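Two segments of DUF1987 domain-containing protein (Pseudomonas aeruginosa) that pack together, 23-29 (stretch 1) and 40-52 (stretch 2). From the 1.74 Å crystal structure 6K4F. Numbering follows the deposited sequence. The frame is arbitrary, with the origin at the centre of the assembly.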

# COMPACT_ATOMS: atom_id res chain seq x y z
N ALA A 23 -0.45 12.99 -8.41
CA ALA A 23 0.27 13.20 -7.17
C ALA A 23 1.23 12.06 -6.87
O ALA A 23 2.11 12.23 -6.02
CB ALA A 23 -0.73 13.36 -6.03
N GLY A 24 1.11 10.93 -7.56
CA GLY A 24 1.93 9.78 -7.23
C GLY A 24 1.73 9.35 -5.79
O GLY A 24 2.69 9.26 -5.02
N ARG A 25 0.48 9.13 -5.42
CA ARG A 25 0.11 8.77 -4.06
C ARG A 25 -0.85 7.59 -4.10
O ARG A 25 -1.85 7.63 -4.82
CB ARG A 25 -0.56 9.93 -3.32
CG ARG A 25 0.41 10.83 -2.63
CD ARG A 25 -0.28 11.84 -1.72
NE ARG A 25 0.60 12.43 -0.71
CZ ARG A 25 1.82 12.94 -0.92
NH1 ARG A 25 2.35 12.99 -2.13
NH2 ARG A 25 2.51 13.42 0.10
N LEU A 26 -0.55 6.56 -3.32
CA LEU A 26 -1.49 5.47 -3.12
C LEU A 26 -1.88 5.45 -1.65
O LEU A 26 -1.01 5.31 -0.77
CB LEU A 26 -0.88 4.14 -3.56
CG LEU A 26 -1.76 2.91 -3.34
CD1 LEU A 26 -3.04 3.07 -4.18
CD2 LEU A 26 -1.00 1.66 -3.74
N SER A 27 -3.17 5.60 -1.38
CA SER A 27 -3.71 5.71 -0.03
C SER A 27 -4.70 4.59 0.22
O SER A 27 -5.46 4.22 -0.68
CB SER A 27 -4.41 7.06 0.18
OG SER A 27 -3.51 8.14 -0.06
N MET A 28 -4.71 4.05 1.45
CA MET A 28 -5.70 3.06 1.86
C MET A 28 -6.15 3.29 3.29
O MET A 28 -5.33 3.55 4.17
CB MET A 28 -5.14 1.64 1.78
CG MET A 28 -4.43 1.33 0.52
SD MET A 28 -3.96 -0.40 0.51
CE MET A 28 -2.77 -0.36 -0.81
N GLN A 29 -7.45 3.11 3.54
CA GLN A 29 -8.02 3.30 4.87
C GLN A 29 -9.02 2.20 5.16
O GLN A 29 -9.87 1.91 4.31
CB GLN A 29 -8.72 4.66 4.99
CG GLN A 29 -7.91 5.84 4.49
CD GLN A 29 -8.13 6.13 3.01
OE1 GLN A 29 -9.22 5.96 2.47
NE2 GLN A 29 -7.08 6.61 2.35
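Stretch 2, residues 40-52: LFGQVIDWVERFL

A helix that packs on a β-strand must present one face, and the side chains on that face fill the space between the backbones. Residues 40-52 illustrate the principle. They belong to a longer helix, kinked at Gln43 and Val44, that runs nearly antiparallel to strand 25-29, with a crossing angle of -164° and axes 10.9 Å apart at closest approach. No hydrogen bond joins the two segments; the contact is largely apolar.

The strand's alternation turns Leu26 and Met28 toward the helix, which answers with Val44, Trp47 and Phe51. All three point toward the strand along CA-to-CB and take chi1 t; chi2 near 90° sets the plane of the two aromatic rings. Leu26, itself t,p, places CD2 3.9 Å from Val44 CG1 and 3.7 Å from Val48 CG2, while its CB lies 4.3 Å from Trp47 CZ3. Further along, Met28 leaves the backbone in the m well and then extends through chi2 and chi3, both t. This carries its CE to 4.2 Å from Val44 CG1, and its SD meets the edge of the Phe41 ring, 4.2 Å from CE1. Phe41 starts sideways, but chi1 m brings its ring end nearer.

At the other end, Gly24 CA lies 3.6 Å from Phe51 CZ. An ideal CB there would come within 3.1 Å of that same CZ, and the positive phi of 58° independently favours glycine.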

# COMPACT_ATOMS: atom_id res chain seq x y z
N LEU A 40 -9.76 -8.06 -4.98
CA LEU A 40 -9.72 -6.67 -4.55
C LEU A 40 -8.37 -6.02 -4.86
O LEU A 40 -8.32 -4.90 -5.37
CB LEU A 40 -10.03 -6.58 -3.06
CG LEU A 40 -10.01 -5.16 -2.49
CD1 LEU A 40 -11.30 -4.46 -2.87
CD2 LEU A 40 -9.82 -5.20 -0.98
N PHE A 41 -7.25 -6.71 -4.58
CA PHE A 41 -5.94 -6.07 -4.67
C PHE A 41 -5.22 -6.29 -5.99
O PHE A 41 -4.19 -5.65 -6.22
CB PHE A 41 -5.02 -6.59 -3.54
CG PHE A 41 -5.37 -6.03 -2.19
CD1 PHE A 41 -5.06 -4.72 -1.87
CD2 PHE A 41 -6.05 -6.82 -1.27
CE1 PHE A 41 -5.40 -4.20 -0.62
CE2 PHE A 41 -6.40 -6.31 -0.03
CZ PHE A 41 -6.09 -5.00 0.30
N GLY A 42 -5.70 -7.22 -6.82
CA GLY A 42 -5.02 -7.45 -8.08
C GLY A 42 -4.94 -6.19 -8.91
O GLY A 42 -3.89 -5.87 -9.47
N GLN A 43 -6.04 -5.43 -8.95
CA GLN A 43 -6.06 -4.17 -9.69
C GLN A 43 -5.16 -3.12 -9.04
O GLN A 43 -4.69 -2.21 -9.74
CB GLN A 43 -7.49 -3.66 -9.77
CG GLN A 43 -8.08 -3.32 -8.41
CD GLN A 43 -9.59 -3.30 -8.37
OE1 GLN A 43 -10.26 -2.88 -9.34
NE2 GLN A 43 -10.15 -3.74 -7.23
N VAL A 44 -4.92 -3.22 -7.73
CA VAL A 44 -4.02 -2.28 -7.06
C VAL A 44 -2.58 -2.58 -7.43
O VAL A 44 -1.79 -1.68 -7.75
CB VAL A 44 -4.22 -2.33 -5.54
CG1 VAL A 44 -3.30 -1.29 -4.83
CG2 VAL A 44 -5.68 -2.14 -5.19
N ILE A 45 -2.21 -3.86 -7.38
CA ILE A 45 -0.90 -4.28 -7.84
C ILE A 45 -0.68 -3.81 -9.27
O ILE A 45 0.36 -3.24 -9.62
CB ILE A 45 -0.77 -5.81 -7.72
CG1 ILE A 45 -0.79 -6.21 -6.24
CG2 ILE A 45 0.50 -6.31 -8.40
CD1 ILE A 45 -0.88 -7.71 -6.00
N ASP A 46 -1.69 -4.03 -10.12
CA ASP A 46 -1.60 -3.62 -11.52
C ASP A 46 -1.37 -2.12 -11.64
O ASP A 46 -0.52 -1.68 -12.41
CB ASP A 46 -2.89 -4.04 -12.24
CG ASP A 46 -2.76 -3.99 -13.75
OD1 ASP A 46 -2.90 -2.89 -14.33
OD2 ASP A 46 -2.54 -5.06 -14.36
N TRP A 47 -2.13 -1.32 -10.88
CA TRP A 47 -1.98 0.13 -10.95
C TRP A 47 -0.57 0.55 -10.55
O TRP A 47 0.05 1.41 -11.19
CB TRP A 47 -3.04 0.79 -10.07
CG TRP A 47 -3.12 2.29 -10.19
CD1 TRP A 47 -3.92 3.00 -11.04
CD2 TRP A 47 -2.39 3.26 -9.43
NE1 TRP A 47 -3.73 4.35 -10.86
CE2 TRP A 47 -2.80 4.54 -9.87
CE3 TRP A 47 -1.43 3.17 -8.41
CZ2 TRP A 47 -2.28 5.72 -9.34
CZ3 TRP A 47 -0.91 4.35 -7.88
CH2 TRP A 47 -1.34 5.60 -8.34
N VAL A 48 -0.03 -0.07 -9.51
CA VAL A 48 1.33 0.27 -9.08
C VAL A 48 2.32 -0.10 -10.16
O VAL A 48 3.22 0.68 -10.50
CB VAL A 48 1.65 -0.43 -7.74
CG1 VAL A 48 3.15 -0.24 -7.39
CG2 VAL A 48 0.76 0.12 -6.64
N GLU A 49 2.17 -1.31 -10.74
CA GLU A 49 3.04 -1.74 -11.83
C GLU A 49 3.03 -0.72 -12.97
O GLU A 49 4.09 -0.33 -13.47
CB GLU A 49 2.58 -3.10 -12.36
CG GLU A 49 3.12 -4.31 -11.63
CD GLU A 49 2.44 -5.60 -12.09
OE1 GLU A 49 2.68 -6.66 -11.47
OE2 GLU A 49 1.67 -5.55 -13.08
N ARG A 50 1.83 -0.30 -13.39
CA ARG A 50 1.73 0.64 -14.49
C ARG A 50 2.32 2.00 -14.12
O ARG A 50 3.00 2.62 -14.95
CB ARG A 50 0.27 0.78 -14.93
CG ARG A 50 -0.32 -0.51 -15.52
CD ARG A 50 -1.72 -0.32 -16.10
NE ARG A 50 -2.77 -0.32 -15.08
CZ ARG A 50 -3.42 0.77 -14.72
NH1 ARG A 50 -3.12 1.92 -15.30
NH2 ARG A 50 -4.35 0.71 -13.78
N PHE A 51 2.11 2.45 -12.88
CA PHE A 51 2.68 3.73 -12.47
C PHE A 51 4.20 3.70 -12.54
O PHE A 51 4.83 4.68 -12.95
CB PHE A 51 2.21 4.08 -11.06
CG PHE A 51 2.72 5.42 -10.58
CD1 PHE A 51 1.98 6.57 -10.80
CD2 PHE A 51 3.95 5.52 -9.93
CE1 PHE A 51 2.45 7.80 -10.37
CE2 PHE A 51 4.42 6.75 -9.50
CZ PHE A 51 3.67 7.89 -9.72
N LEU A 52 4.80 2.58 -12.13
CA LEU A 52 6.25 2.46 -12.17
C LEU A 52 6.76 2.38 -13.60
O LEU A 52 7.84 2.91 -13.90
CB LEU A 52 6.68 1.22 -11.38
CG LEU A 52 6.28 1.27 -9.91
CD1 LEU A 52 6.52 -0.07 -9.23
CD2 LEU A 52 7.02 2.40 -9.20